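Local coordinates for protein hydroquinone dioxygenase small subunit (Pseudomonas sp., PDB 4ZXA) that forms, as the small cupin-fold partner of the large subunit, the two-subunit hydroquinone 1,2-dioxygenase PnpCD, an iron(II)-dependent enzyme that probably cleaves the ring of hydroquinone, at residues A36-F41 / A163-K168; Y50-V55 / E64-E69; L59-E64 / Q151-P156; E69-W74 / A137-A142; P73-A78 / T107-E112. All coordinates share one frame; numbering follows the deposited sequence.

Interaction 1. Residues A36-F41 / A163-K168; sequences AFSNIF and AEICLK
Phe-37 O takes the backbone N-H of Leu-167 at 3.0 Å (N-H...O 150°), and the CA-H of Cys-166 comes in on the same oxygen. Beside this bond the side chains of Phe-37 and Leu-167 run the same way, with Leu-167 CD1 3.5 Å from Phe-37 CD2. Cys-166 SG, anti to its own carbonyl carbon (chi1 -57°), lies against the backbone of Ala-36, 3.6 Å from its C atom. Ser-38 CB rests on Ile-165 O. Thus the C-terminal tail, just after the last turn of helix 162-165, is laid beside residues 36-38, at the start of the short strand 38-39 of this cupin subunit. Ser-38 and Asn-39 also pair antiparallel with a strand of the large subunit. Water 2 donates to both Phe-37 O and Ile-165 O, water 3 ties Asn-39 N to Ile-165 O, and water 1 links Phe-37 N with Leu-167 O. Further out, Asn-39 OD1 caps helix 40-45 by accepting from Phe-41 N at 2.8 Å, while its ND2 bonds Asp-293 of the large subunit.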
# COMPACT_ATOMS: atom_id res chain seq x y z
N ALA A 36 -20.33 22.05 1.12
CA ALA A 36 -21.80 22.05 0.97
C ALA A 36 -22.43 20.74 1.46
O ALA A 36 -23.16 20.07 0.74
CB ALA A 36 -22.19 22.33 -0.48
N PHE A 37 -22.13 20.37 2.70
CA PHE A 37 -22.42 19.04 3.22
C PHE A 37 -23.80 18.95 3.88
O PHE A 37 -24.00 19.49 4.96
CB PHE A 37 -21.35 18.66 4.23
CG PHE A 37 -21.31 17.19 4.54
CD1 PHE A 37 -20.50 16.34 3.79
CD2 PHE A 37 -22.07 16.66 5.58
CE1 PHE A 37 -20.45 14.98 4.07
CE2 PHE A 37 -22.03 15.30 5.87
CZ PHE A 37 -21.21 14.45 5.11
N SER A 38 -24.73 18.27 3.23
CA SER A 38 -26.04 18.04 3.84
C SER A 38 -26.42 16.56 3.79
O SER A 38 -25.62 15.72 3.40
CB SER A 38 -27.11 18.88 3.15
OG SER A 38 -27.40 18.38 1.86
N ASN A 39 -27.65 16.25 4.19
CA ASN A 39 -28.15 14.88 4.14
C ASN A 39 -29.61 14.89 3.70
O ASN A 39 -30.42 15.58 4.31
CB ASN A 39 -28.00 14.23 5.51
CG ASN A 39 -28.55 12.82 5.54
OD1 ASN A 39 -29.76 12.62 5.47
ND2 ASN A 39 -27.65 11.84 5.67
N ILE A 40 -29.93 14.15 2.65
CA ILE A 40 -31.24 14.29 2.01
C ILE A 40 -32.40 13.95 2.96
O ILE A 40 -33.53 14.41 2.79
CB ILE A 40 -31.36 13.45 0.71
CG1 ILE A 40 -31.16 11.96 0.99
CG2 ILE A 40 -30.37 13.92 -0.34
CD1 ILE A 40 -31.58 11.09 -0.18
N PHE A 41 -32.11 13.14 3.97
CA PHE A 41 -33.13 12.74 4.89
C PHE A 41 -33.40 13.83 5.91
O PHE A 41 -34.55 14.19 6.14
CB PHE A 41 -32.81 11.37 5.50
CG PHE A 41 -32.78 10.28 4.47
CD1 PHE A 41 -33.95 9.88 3.87
CD2 PHE A 41 -31.59 9.73 4.05
CE1 PHE A 41 -33.94 8.91 2.89
CE2 PHE A 41 -31.57 8.75 3.07
CZ PHE A 41 -32.74 8.34 2.48
N ALA A 163 -27.45 27.75 3.95
CA ALA A 163 -27.06 28.01 5.33
C ALA A 163 -27.90 27.19 6.30
O ALA A 163 -27.45 26.85 7.39
CB ALA A 163 -27.14 29.51 5.65
N GLU A 164 -29.11 26.85 5.88
CA GLU A 164 -30.00 26.06 6.71
C GLU A 164 -29.66 24.57 6.70
O GLU A 164 -29.84 23.89 7.72
CB GLU A 164 -31.44 26.20 6.23
CG GLU A 164 -32.12 27.50 6.57
CD GLU A 164 -33.59 27.46 6.17
OE1 GLU A 164 -34.30 26.53 6.63
OE2 GLU A 164 -34.03 28.33 5.38
N ILE A 165 -29.20 24.06 5.56
CA ILE A 165 -29.04 22.61 5.41
C ILE A 165 -27.61 22.06 5.47
O ILE A 165 -27.43 20.88 5.75
CB ILE A 165 -29.72 22.07 4.13
CG1 ILE A 165 -29.19 22.78 2.87
CG2 ILE A 165 -31.21 22.19 4.23
CD1 ILE A 165 -29.34 21.94 1.61
N CYS A 166 -26.61 22.89 5.22
CA CYS A 166 -25.23 22.40 5.16
C CYS A 166 -24.45 22.71 6.41
O CYS A 166 -24.76 23.67 7.12
CB CYS A 166 -24.49 22.99 3.95
SG CYS A 166 -25.31 22.64 2.39
N LEU A 167 -23.43 21.91 6.67
CA LEU A 167 -22.53 22.15 7.79
C LEU A 167 -21.83 23.48 7.61
O LEU A 167 -21.60 23.92 6.50
CB LEU A 167 -21.49 21.05 7.88
CG LEU A 167 -22.03 19.66 8.18
CD1 LEU A 167 -20.86 18.68 8.22
CD2 LEU A 167 -22.77 19.70 9.52
N LYS A 168 -21.47 24.10 8.73
CA LYS A 168 -20.89 25.43 8.72
C LYS A 168 -19.82 25.52 9.81
O LYS A 168 -18.64 25.20 9.59
CB LYS A 168 -21.98 26.47 8.93
CG LYS A 168 -21.57 27.92 8.69
CD LYS A 168 -22.67 28.66 7.91
CE LYS A 168 -22.49 30.18 7.94
NZ LYS A 168 -21.08 30.57 7.65
OXT LYS A 168 -20.11 25.90 10.94
O HOH W 1 -21.00 22.33 4.28
O HOH W 2 -25.68 19.58 7.35
O HOH W 3 -28.83 18.24 6.05

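Interaction 2. Residues Y50-V55 / E64-E69; sequences YEKVVV and ETLRAE
Val-53 O receives the N-H of Thr-65 at 2.7 Å in a nearly straight bond (168°), and the CA-H of Glu-64 also points to it. In return, Val-53 N gives its hydrogen to Thr-65 O at 3.1 Å, making a hydrogen-bonded antiparallel pair in the beta hairpin of strands 52-58 and 61-69, part of the cupin's larger sheet. The ladder then opens: Glu-51 O faces Thr-65 O, and water 4 bridges from Glu-51 O to Arg-67 N. Direct bonding resumes where Tyr-50 N donates to Arg-67 O at 2.8 Å. That same carbonyl oxygen lies 3.9 Å above the plane of the Tyr-50 ring, over its centre, while Leu-66 CD2 comes in at the ring edge and Ala-68 CB lies near CE1 and OH. The hydroxyl itself bonds Gly-70 O. Lys-52 and Leu-66 lie side by side and point the same way. The lysine chain bends at chi3 (99°) and chi4, with CE 3.1 Å from Glu-64 OE1; NZ is 4.1 Å from that oxygen, beyond a salt bridge, and makes a cation-pi contact with Phe-75. Glu-64 OE2 is held instead by Ser-158. On the Val-53 and Thr-65 side, helix 40-45 packs against the hairpin through Val-43. Here both methyls of Val-55, CG1 and CG2, sit 3.4 Å from Thr-65 OG1.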
# COMPACT_ATOMS: atom_id res chain seq x y z
N TYR A 50 -43.07 18.52 -1.04
CA TYR A 50 -42.77 18.81 -2.44
C TYR A 50 -42.07 20.14 -2.70
O TYR A 50 -41.99 20.60 -3.83
CB TYR A 50 -44.03 18.67 -3.30
CG TYR A 50 -44.56 17.26 -3.29
CD1 TYR A 50 -43.86 16.22 -3.92
CD2 TYR A 50 -45.75 16.95 -2.63
CE1 TYR A 50 -44.34 14.92 -3.91
CE2 TYR A 50 -46.24 15.65 -2.62
CZ TYR A 50 -45.54 14.64 -3.25
OH TYR A 50 -46.03 13.34 -3.24
N GLU A 51 -41.56 20.75 -1.64
CA GLU A 51 -40.66 21.87 -1.79
C GLU A 51 -39.38 21.32 -2.44
O GLU A 51 -38.72 20.43 -1.89
CB GLU A 51 -40.33 22.45 -0.41
CG GLU A 51 -39.78 23.85 -0.41
CD GLU A 51 -39.28 24.24 0.96
OE1 GLU A 51 -39.64 23.55 1.95
OE2 GLU A 51 -38.52 25.23 1.06
N LYS A 52 -39.03 21.82 -3.62
CA LYS A 52 -37.86 21.34 -4.35
C LYS A 52 -36.55 21.93 -3.79
O LYS A 52 -36.10 22.98 -4.23
CB LYS A 52 -38.04 21.62 -5.85
CG LYS A 52 -39.35 21.02 -6.43
CD LYS A 52 -39.62 21.49 -7.88
CE LYS A 52 -39.18 20.45 -8.91
NZ LYS A 52 -40.13 19.25 -8.97
N VAL A 53 -35.95 21.28 -2.81
CA VAL A 53 -34.82 21.88 -2.11
C VAL A 53 -33.54 21.48 -2.82
O VAL A 53 -33.22 20.29 -2.92
CB VAL A 53 -34.71 21.47 -0.60
CG1 VAL A 53 -33.46 22.08 0.03
CG2 VAL A 53 -35.97 21.87 0.18
N VAL A 54 -32.83 22.48 -3.33
CA VAL A 54 -31.55 22.24 -3.96
C VAL A 54 -30.53 21.77 -2.92
O VAL A 54 -30.28 22.47 -1.94
CB VAL A 54 -31.02 23.50 -4.65
CG1 VAL A 54 -29.69 23.21 -5.34
CG2 VAL A 54 -32.07 24.05 -5.64
N VAL A 55 -29.96 20.59 -3.17
CA VAL A 55 -28.90 20.04 -2.32
C VAL A 55 -27.60 19.89 -3.10
O VAL A 55 -26.54 19.69 -2.52
CB VAL A 55 -29.32 18.68 -1.67
CG1 VAL A 55 -30.46 18.92 -0.68
CG2 VAL A 55 -29.75 17.69 -2.73
N GLU A 64 -32.26 18.14 -6.59
CA GLU A 64 -33.28 18.58 -5.63
C GLU A 64 -33.73 17.41 -4.75
O GLU A 64 -33.80 16.26 -5.21
CB GLU A 64 -34.49 19.17 -6.36
CG GLU A 64 -34.20 20.43 -7.15
CD GLU A 64 -35.33 20.78 -8.10
OE1 GLU A 64 -36.15 19.87 -8.40
OE2 GLU A 64 -35.41 21.95 -8.55
N THR A 65 -34.01 17.73 -3.49
CA THR A 65 -34.61 16.78 -2.55
C THR A 65 -36.06 17.16 -2.31
O THR A 65 -36.36 18.30 -1.94
CB THR A 65 -33.84 16.75 -1.20
OG1 THR A 65 -32.51 16.28 -1.41
CG2 THR A 65 -34.53 15.81 -0.22
N LEU A 66 -36.97 16.23 -2.54
CA LEU A 66 -38.39 16.48 -2.26
C LEU A 66 -38.92 15.60 -1.13
O LEU A 66 -38.66 14.37 -1.08
CB LEU A 66 -39.27 16.28 -3.50
CG LEU A 66 -39.18 17.28 -4.64
CD1 LEU A 66 -37.82 17.20 -5.32
CD2 LEU A 66 -40.29 17.03 -5.65
N ARG A 67 -39.67 16.22 -0.23
CA ARG A 67 -40.43 15.48 0.76
C ARG A 67 -41.75 15.06 0.14
O ARG A 67 -42.63 15.89 -0.09
CB ARG A 67 -40.66 16.33 2.02
CG ARG A 67 -41.37 15.59 3.14
CD ARG A 67 -41.89 16.53 4.24
NE ARG A 67 -42.78 15.79 5.12
CZ ARG A 67 -42.36 15.04 6.13
NH1 ARG A 67 -41.06 14.97 6.39
NH2 ARG A 67 -43.24 14.37 6.88
N ALA A 68 -41.89 13.77 -0.15
CA ALA A 68 -43.12 13.26 -0.73
C ALA A 68 -44.16 12.98 0.36
O ALA A 68 -44.02 12.05 1.17
CB ALA A 68 -42.84 12.00 -1.55
N GLU A 69 -45.21 13.80 0.39
CA GLU A 69 -46.28 13.67 1.36
C GLU A 69 -47.58 14.17 0.76
O GLU A 69 -47.74 15.36 0.49
CB GLU A 69 -45.95 14.44 2.64
CG GLU A 69 -46.99 14.26 3.73
CD GLU A 69 -46.63 15.01 5.01
OE1 GLU A 69 -45.56 15.66 5.03
OE2 GLU A 69 -47.42 14.94 5.98
O HOH W 4 -39.47 18.95 0.28

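Interaction 3. Residues L59-E64 / Q151-P156; sequences LGYVVE and QTIKGP
Val-62 and Thr-152 form a hydrogen-bonded antiparallel pair between strands 61-69 and 145-153, next to each other in the larger sheet of the cupin fold. Val-62 N reaches Thr-152 O at 2.9 Å from above the carbonyl plane (36° out of it), and Thr-152 N answers to Val-62 O at 3.2 Å in an essentially linear bond. A third backbone bond, Lys-154 N to Gly-60 O, continues the ladder past the strand end. Apolar contacts lie on both faces. Val-62 CG2, between its backbone N and carbonyl carbon (chi1 -68° puts CG1 anti to the latter), meets Thr-152 CG2 at 3.5 Å, while CG1 touches Lys-154 CB. On the other face, the Tyr-61 ring and Ile-153 run side by side, and Gln-151 bonds Ser-236 and Ser-241 of the large subunit. The polar ends have separate partners: Thr-152 OG1 bonds Glu-81, and Lys-154 NZ pairs with Glu-160. Water 5 donates to Ile-153 O and, at 2.6 Å, to Glu-64 OE2, also bonded to Ser-158 OG; its sister atom OE1 lies 3.4 Å from Thr-152 CG2.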
# COMPACT_ATOMS: atom_id res chain seq x y z
N LEU A 59 -23.05 24.59 -12.12
CA LEU A 59 -23.30 25.34 -13.34
C LEU A 59 -24.78 25.32 -13.76
O LEU A 59 -25.11 25.11 -14.93
CB LEU A 59 -22.43 24.81 -14.49
CG LEU A 59 -22.23 25.83 -15.62
CD1 LEU A 59 -21.26 26.92 -15.17
CD2 LEU A 59 -21.75 25.15 -16.89
N GLY A 60 -25.68 25.52 -12.81
CA GLY A 60 -27.09 25.62 -13.15
C GLY A 60 -27.81 24.29 -13.20
O GLY A 60 -29.03 24.26 -13.31
N TYR A 61 -27.07 23.19 -13.13
CA TYR A 61 -27.72 21.89 -12.98
C TYR A 61 -27.98 21.66 -11.50
O TYR A 61 -27.21 22.12 -10.64
CB TYR A 61 -26.87 20.78 -13.58
CG TYR A 61 -26.67 21.01 -15.05
CD1 TYR A 61 -27.61 20.56 -15.97
CD2 TYR A 61 -25.55 21.71 -15.53
CE1 TYR A 61 -27.46 20.80 -17.33
CE2 TYR A 61 -25.38 21.94 -16.90
CZ TYR A 61 -26.35 21.49 -17.78
OH TYR A 61 -26.21 21.70 -19.13
N VAL A 62 -29.08 20.99 -11.19
CA VAL A 62 -29.41 20.83 -9.79
C VAL A 62 -29.74 19.40 -9.41
O VAL A 62 -30.23 18.62 -10.23
CB VAL A 62 -30.57 21.78 -9.32
CG1 VAL A 62 -30.13 23.24 -9.34
CG2 VAL A 62 -31.83 21.57 -10.16
N VAL A 63 -29.44 19.07 -8.16
CA VAL A 63 -30.05 17.92 -7.53
C VAL A 63 -30.98 18.44 -6.44
O VAL A 63 -30.54 19.13 -5.52
CB VAL A 63 -29.02 16.96 -6.95
CG1 VAL A 63 -29.71 15.89 -6.13
CG2 VAL A 63 -28.22 16.33 -8.07
N GLU A 64 -32.26 18.14 -6.59
CA GLU A 64 -33.28 18.58 -5.63
C GLU A 64 -33.73 17.41 -4.75
O GLU A 64 -33.80 16.26 -5.21
CB GLU A 64 -34.49 19.17 -6.36
CG GLU A 64 -34.20 20.43 -7.15
CD GLU A 64 -35.33 20.78 -8.10
OE1 GLU A 64 -36.15 19.87 -8.40
OE2 GLU A 64 -35.41 21.95 -8.55
N GLN A 151 -33.25 14.92 -10.41
CA GLN A 151 -32.20 15.46 -11.26
C GLN A 151 -32.78 16.38 -12.33
O GLN A 151 -33.56 15.95 -13.18
CB GLN A 151 -31.44 14.32 -11.93
CG GLN A 151 -30.40 14.76 -12.94
CD GLN A 151 -29.92 13.59 -13.76
OE1 GLN A 151 -30.58 12.55 -13.81
NE2 GLN A 151 -28.76 13.73 -14.41
N THR A 152 -32.41 17.65 -12.29
CA THR A 152 -33.02 18.61 -13.20
C THR A 152 -32.16 19.88 -13.34
O THR A 152 -30.96 19.84 -13.09
CB THR A 152 -34.47 18.96 -12.75
OG1 THR A 152 -35.12 19.75 -13.77
CG2 THR A 152 -34.49 19.72 -11.42
N ILE A 153 -32.79 20.99 -13.72
CA ILE A 153 -32.08 22.26 -13.89
C ILE A 153 -32.72 23.34 -13.04
O ILE A 153 -33.93 23.41 -12.94
CB ILE A 153 -32.10 22.67 -15.38
CG1 ILE A 153 -31.43 21.58 -16.22
CG2 ILE A 153 -31.45 24.05 -15.57
CD1 ILE A 153 -31.40 21.86 -17.72
N LYS A 154 -31.90 24.19 -12.41
CA LYS A 154 -32.42 25.25 -11.54
C LYS A 154 -33.53 26.00 -12.26
O LYS A 154 -33.35 26.45 -13.39
CB LYS A 154 -31.30 26.22 -11.13
CG LYS A 154 -31.37 26.71 -9.68
CD LYS A 154 -31.71 28.18 -9.62
CE LYS A 154 -30.51 29.06 -9.40
NZ LYS A 154 -30.06 28.99 -7.99
N GLY A 155 -34.68 26.11 -11.59
CA GLY A 155 -35.84 26.79 -12.14
C GLY A 155 -36.61 27.61 -11.11
O GLY A 155 -36.14 27.80 -9.98
N PRO A 156 -37.79 28.11 -11.50
CA PRO A 156 -38.65 28.98 -10.67
C PRO A 156 -39.06 28.35 -9.35
O PRO A 156 -39.27 29.09 -8.38
CB PRO A 156 -39.91 29.15 -11.54
CG PRO A 156 -39.48 28.86 -12.92
CD PRO A 156 -38.39 27.82 -12.81
O HOH W 5 -35.99 22.78 -10.93

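Interaction 4. Residues E69-W74 / A137-A142; sequences EGQSPW and AYRFEA
Arg-139 lays its side chain across the Trp-74 indole, the guanidinium and ring planes only 17° apart. Its CB sits over the six-membered ring, 3.8 Å from the centroid in a CH-pi contact, and Trp-74 NE1 lies over one guanidinium face, toward its rim. Over the opposite face stands Gln-71 NE2, 3.1 Å above the guanidinium plane and over its centre, a close approach of two donors and not a hydrogen bond; the amide is tilted by 20°. Gln-71 and Glu-141 run side by side: NE2 donates to Glu-141 OE2 at 2.7 Å, on the syn side of the carboxylate. Ser-72 OG, set between its backbone N and carbonyl carbon, takes the N-H of Phe-140 at 2.8 Å in a nearly straight bond (170°) and donates to Pro-73 O. A hydroxyl thus stands in for a backbone carbonyl, while Ser-72 N bonds Phe-140 O in the ordinary way. Gly-70 and Ala-142 exchange two more backbone bonds where the chain turns a corner out of strand 61-69. The contact joins strands 71-76 and 136-142 of the smaller cupin sheet; strand 89-97 flanks 136-142 on its other side, and its Glu-93 makes a salt bridge with Arg-139 NH2.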
# COMPACT_ATOMS: atom_id res chain seq x y z
N GLU A 69 -45.21 13.80 0.39
CA GLU A 69 -46.28 13.67 1.36
C GLU A 69 -47.58 14.17 0.76
O GLU A 69 -47.74 15.36 0.49
CB GLU A 69 -45.95 14.44 2.64
CG GLU A 69 -46.99 14.26 3.73
CD GLU A 69 -46.63 15.01 5.01
OE1 GLU A 69 -45.56 15.66 5.03
OE2 GLU A 69 -47.42 14.94 5.98
N GLY A 70 -48.51 13.26 0.54
CA GLY A 70 -49.74 13.65 -0.12
C GLY A 70 -49.56 13.73 -1.63
O GLY A 70 -48.88 12.89 -2.23
N GLN A 71 -50.17 14.73 -2.24
CA GLN A 71 -50.18 14.83 -3.69
C GLN A 71 -49.52 16.12 -4.12
O GLN A 71 -49.88 17.18 -3.61
CB GLN A 71 -51.61 14.80 -4.18
CG GLN A 71 -51.77 14.71 -5.67
CD GLN A 71 -53.18 15.08 -6.09
OE1 GLN A 71 -53.68 16.16 -5.76
NE2 GLN A 71 -53.85 14.17 -6.81
N SER A 72 -48.55 16.03 -5.03
CA SER A 72 -47.87 17.23 -5.54
C SER A 72 -48.72 17.96 -6.57
O SER A 72 -49.71 17.43 -7.07
CB SER A 72 -46.54 16.84 -6.20
OG SER A 72 -46.76 16.31 -7.51
N PRO A 73 -48.33 19.21 -6.89
CA PRO A 73 -48.84 19.92 -8.06
C PRO A 73 -48.41 19.21 -9.33
O PRO A 73 -47.41 18.48 -9.29
CB PRO A 73 -48.13 21.28 -7.99
CG PRO A 73 -47.76 21.45 -6.57
CD PRO A 73 -47.50 20.06 -6.03
N TRP A 74 -49.14 19.39 -10.43
CA TRP A 74 -48.65 18.95 -11.73
C TRP A 74 -47.38 19.74 -12.12
O TRP A 74 -47.35 20.98 -12.09
CB TRP A 74 -49.70 19.12 -12.83
CG TRP A 74 -50.83 18.14 -12.83
CD1 TRP A 74 -52.11 18.37 -12.40
CD2 TRP A 74 -50.80 16.79 -13.31
NE1 TRP A 74 -52.87 17.24 -12.59
CE2 TRP A 74 -52.10 16.26 -13.14
CE3 TRP A 74 -49.80 15.97 -13.86
CZ2 TRP A 74 -52.43 14.95 -13.50
CZ3 TRP A 74 -50.14 14.67 -14.22
CH2 TRP A 74 -51.44 14.17 -14.04
N ALA A 137 -46.66 16.22 -18.38
CA ALA A 137 -46.91 16.73 -17.04
C ALA A 137 -46.87 15.51 -16.12
O ALA A 137 -47.26 14.41 -16.53
CB ALA A 137 -48.25 17.43 -16.96
N TYR A 138 -46.37 15.70 -14.91
CA TYR A 138 -46.26 14.57 -14.00
C TYR A 138 -46.63 14.98 -12.59
O TYR A 138 -46.39 16.12 -12.19
CB TYR A 138 -44.86 13.94 -14.07
CG TYR A 138 -43.74 14.90 -13.73
CD1 TYR A 138 -43.16 15.68 -14.71
CD2 TYR A 138 -43.28 15.02 -12.43
CE1 TYR A 138 -42.13 16.56 -14.40
CE2 TYR A 138 -42.25 15.90 -12.10
CZ TYR A 138 -41.67 16.67 -13.09
OH TYR A 138 -40.64 17.56 -12.79
N ARG A 139 -47.23 14.06 -11.84
CA ARG A 139 -47.73 14.35 -10.50
C ARG A 139 -47.36 13.23 -9.54
O ARG A 139 -47.41 12.05 -9.89
CB ARG A 139 -49.26 14.54 -10.54
CG ARG A 139 -49.88 15.10 -9.26
CD ARG A 139 -51.29 15.62 -9.50
NE ARG A 139 -52.23 14.56 -9.87
CZ ARG A 139 -53.56 14.71 -9.89
NH1 ARG A 139 -54.11 15.87 -9.57
NH2 ARG A 139 -54.33 13.69 -10.24
N PHE A 140 -46.96 13.61 -8.32
CA PHE A 140 -46.53 12.68 -7.29
C PHE A 140 -47.63 12.38 -6.26
O PHE A 140 -48.27 13.30 -5.73
CB PHE A 140 -45.32 13.26 -6.55
CG PHE A 140 -44.08 13.41 -7.40
CD1 PHE A 140 -43.60 12.37 -8.18
CD2 PHE A 140 -43.38 14.61 -7.41
CE1 PHE A 140 -42.45 12.52 -8.94
CE2 PHE A 140 -42.23 14.77 -8.17
CZ PHE A 140 -41.77 13.72 -8.94
N GLU A 141 -47.84 11.09 -5.98
CA GLU A 141 -48.79 10.62 -4.97
C GLU A 141 -48.09 9.84 -3.86
O GLU A 141 -47.44 8.84 -4.14
CB GLU A 141 -49.79 9.65 -5.60
CG GLU A 141 -50.70 10.24 -6.63
CD GLU A 141 -51.70 11.21 -6.03
OE1 GLU A 141 -51.71 11.35 -4.78
OE2 GLU A 141 -52.45 11.82 -6.82
N ALA A 142 -48.24 10.26 -2.62
CA ALA A 142 -47.58 9.58 -1.51
C ALA A 142 -48.50 9.42 -0.29
O ALA A 142 -48.87 10.41 0.34
CB ALA A 142 -46.30 10.32 -1.12

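Interaction 5. Residues P73-A78 / T107-E112; sequences PWFTAA and THLAGE
Thr-76 has OG1 anti to its backbone N (chi1 -158°), which sends that oxygen to Ser-136 O and leaves CG2 beside the opposing chain, 3.7 Å from His-108 O and near Ala-110 CB. Trp-74 CG lies anti to its carbonyl carbon (chi1 -74°); further out, CD1 of the indole is 3.6 Å from Gly-111 O. These groups line an antiparallel pairing in which the short strand 108-109 forms an edge of the smaller cupin sheet, beside strand 71-76. Thr-76 and His-108 are the hydrogen-bonded pair. Thr-76 N donates to His-108 O at 2.7 Å and His-108 N to Thr-76 O, both meeting the oxygen nearly along the C=O axis. Beyond them, Ala-110 N bonds Trp-74 O at 2.9 Å in an almost straight line (175°), although it approaches from above the carbonyl plane. Water 7 extends the link, accepting from Trp-74 N and donating to Gly-111 O. At Phe-75 and Leu-109 the side chains diverge; the Phe-75 ring has Pro-73 O over one face, toward the rim, and reaches into the interior against Phe-140. Pro-73 CB packs on Leu-109 CD2 at 3.8 Å, and Thr-107 OG1 lies 3.7 Å from Phe-75 CD1.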
# COMPACT_ATOMS: atom_id res chain seq x y z
N PRO A 73 -48.33 19.21 -6.89
CA PRO A 73 -48.84 19.92 -8.06
C PRO A 73 -48.41 19.21 -9.33
O PRO A 73 -47.41 18.48 -9.29
CB PRO A 73 -48.13 21.28 -7.99
CG PRO A 73 -47.76 21.45 -6.57
CD PRO A 73 -47.50 20.06 -6.03
N TRP A 74 -49.14 19.39 -10.43
CA TRP A 74 -48.65 18.95 -11.73
C TRP A 74 -47.38 19.74 -12.12
O TRP A 74 -47.35 20.98 -12.09
CB TRP A 74 -49.70 19.12 -12.83
CG TRP A 74 -50.83 18.14 -12.83
CD1 TRP A 74 -52.11 18.37 -12.40
CD2 TRP A 74 -50.80 16.79 -13.31
NE1 TRP A 74 -52.87 17.24 -12.59
CE2 TRP A 74 -52.10 16.26 -13.14
CE3 TRP A 74 -49.80 15.97 -13.86
CZ2 TRP A 74 -52.43 14.95 -13.50
CZ3 TRP A 74 -50.14 14.67 -14.22
CH2 TRP A 74 -51.44 14.17 -14.04
N PHE A 75 -46.33 19.00 -12.49
CA PHE A 75 -45.04 19.57 -12.87
C PHE A 75 -44.78 19.33 -14.36
O PHE A 75 -45.29 18.37 -14.95
CB PHE A 75 -43.91 18.90 -12.08
CG PHE A 75 -43.94 19.17 -10.61
CD1 PHE A 75 -43.83 20.46 -10.13
CD2 PHE A 75 -44.03 18.12 -9.72
CE1 PHE A 75 -43.83 20.71 -8.76
CE2 PHE A 75 -44.03 18.35 -8.35
CZ PHE A 75 -43.93 19.65 -7.86
N THR A 76 -43.98 20.20 -14.96
CA THR A 76 -43.57 19.96 -16.33
C THR A 76 -42.26 20.68 -16.66
O THR A 76 -41.87 21.64 -15.98
CB THR A 76 -44.66 20.41 -17.31
OG1 THR A 76 -44.49 19.74 -18.58
CG2 THR A 76 -44.60 21.94 -17.50
N ALA A 77 -41.58 20.22 -17.70
CA ALA A 77 -40.37 20.88 -18.17
C ALA A 77 -40.19 20.67 -19.65
O ALA A 77 -40.84 19.80 -20.24
CB ALA A 77 -39.14 20.38 -17.40
N ALA A 78 -39.30 21.45 -20.25
CA ALA A 78 -39.05 21.38 -21.68
C ALA A 78 -37.98 20.35 -22.00
O ALA A 78 -37.72 20.05 -23.16
CB ALA A 78 -38.66 22.75 -22.22
N THR A 107 -37.99 22.73 -13.88
CA THR A 107 -39.36 22.26 -13.77
C THR A 107 -40.28 23.46 -13.55
O THR A 107 -39.95 24.40 -12.83
CB THR A 107 -39.52 21.16 -12.69
OG1 THR A 107 -40.69 21.44 -11.91
CG2 THR A 107 -38.30 21.08 -11.81
N HIS A 108 -41.43 23.42 -14.21
CA HIS A 108 -42.44 24.47 -14.09
C HIS A 108 -43.78 23.88 -13.66
O HIS A 108 -44.06 22.69 -13.91
CB HIS A 108 -42.60 25.21 -15.43
CG HIS A 108 -41.38 26.00 -15.84
ND1 HIS A 108 -41.21 27.33 -15.50
CD2 HIS A 108 -40.27 25.64 -16.53
CE1 HIS A 108 -40.05 27.75 -15.97
NE2 HIS A 108 -39.46 26.75 -16.59
N LEU A 109 -44.61 24.70 -13.04
CA LEU A 109 -45.99 24.33 -12.73
C LEU A 109 -46.80 24.16 -14.01
O LEU A 109 -46.87 25.07 -14.82
CB LEU A 109 -46.63 25.40 -11.86
CG LEU A 109 -46.10 25.47 -10.43
CD1 LEU A 109 -46.75 26.63 -9.71
CD2 LEU A 109 -46.35 24.16 -9.67
N ALA A 110 -47.39 22.98 -14.20
CA ALA A 110 -48.14 22.71 -15.43
C ALA A 110 -49.58 23.24 -15.39
O ALA A 110 -50.24 23.31 -16.44
CB ALA A 110 -48.14 21.22 -15.74
N GLY A 111 -50.04 23.61 -14.20
CA GLY A 111 -51.40 24.10 -13.99
C GLY A 111 -52.33 23.12 -13.26
O GLY A 111 -52.02 21.93 -13.10
N GLU A 112 -53.48 23.63 -12.83
CA GLU A 112 -54.45 22.84 -12.07
C GLU A 112 -55.04 21.73 -12.92
O GLU A 112 -55.25 20.62 -12.43
CB GLU A 112 -55.59 23.73 -11.55
CG GLU A 112 -55.15 24.90 -10.65
CD GLU A 112 -54.62 24.46 -9.29
OE1 GLU A 112 -54.66 23.25 -8.98
OE2 GLU A 112 -54.17 25.34 -8.53
O HOH W 6 -49.51 23.47 -11.18
O HOH W 7 -51.49 21.47 -10.46

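Interactions 2 and 3 lie in one sheet, sharing strand 61-69 and Glu-64; Val-55 N probably bonds Val-63 O between them. Interactions 4 and 5 likewise share strand 71-76, Pro-73 and Trp-74 in the other sheet, their centres about 10 Å apart. The corner after Glu-69 carries the chain from interaction 2 to interaction 4, where Tyr-50 touches both. Interactions 1, 2 and 3 are buried, with 1 and 3 also facing the large subunit; 4 and 5 are partly buried and meet no other chain. Waters join backbones in interaction 1, whereas interaction 4 sets a guanidinium between an indole and a glutamine amide, with a side-chain bond to a carboxylate, and interaction 5 uses mostly backbone bonds.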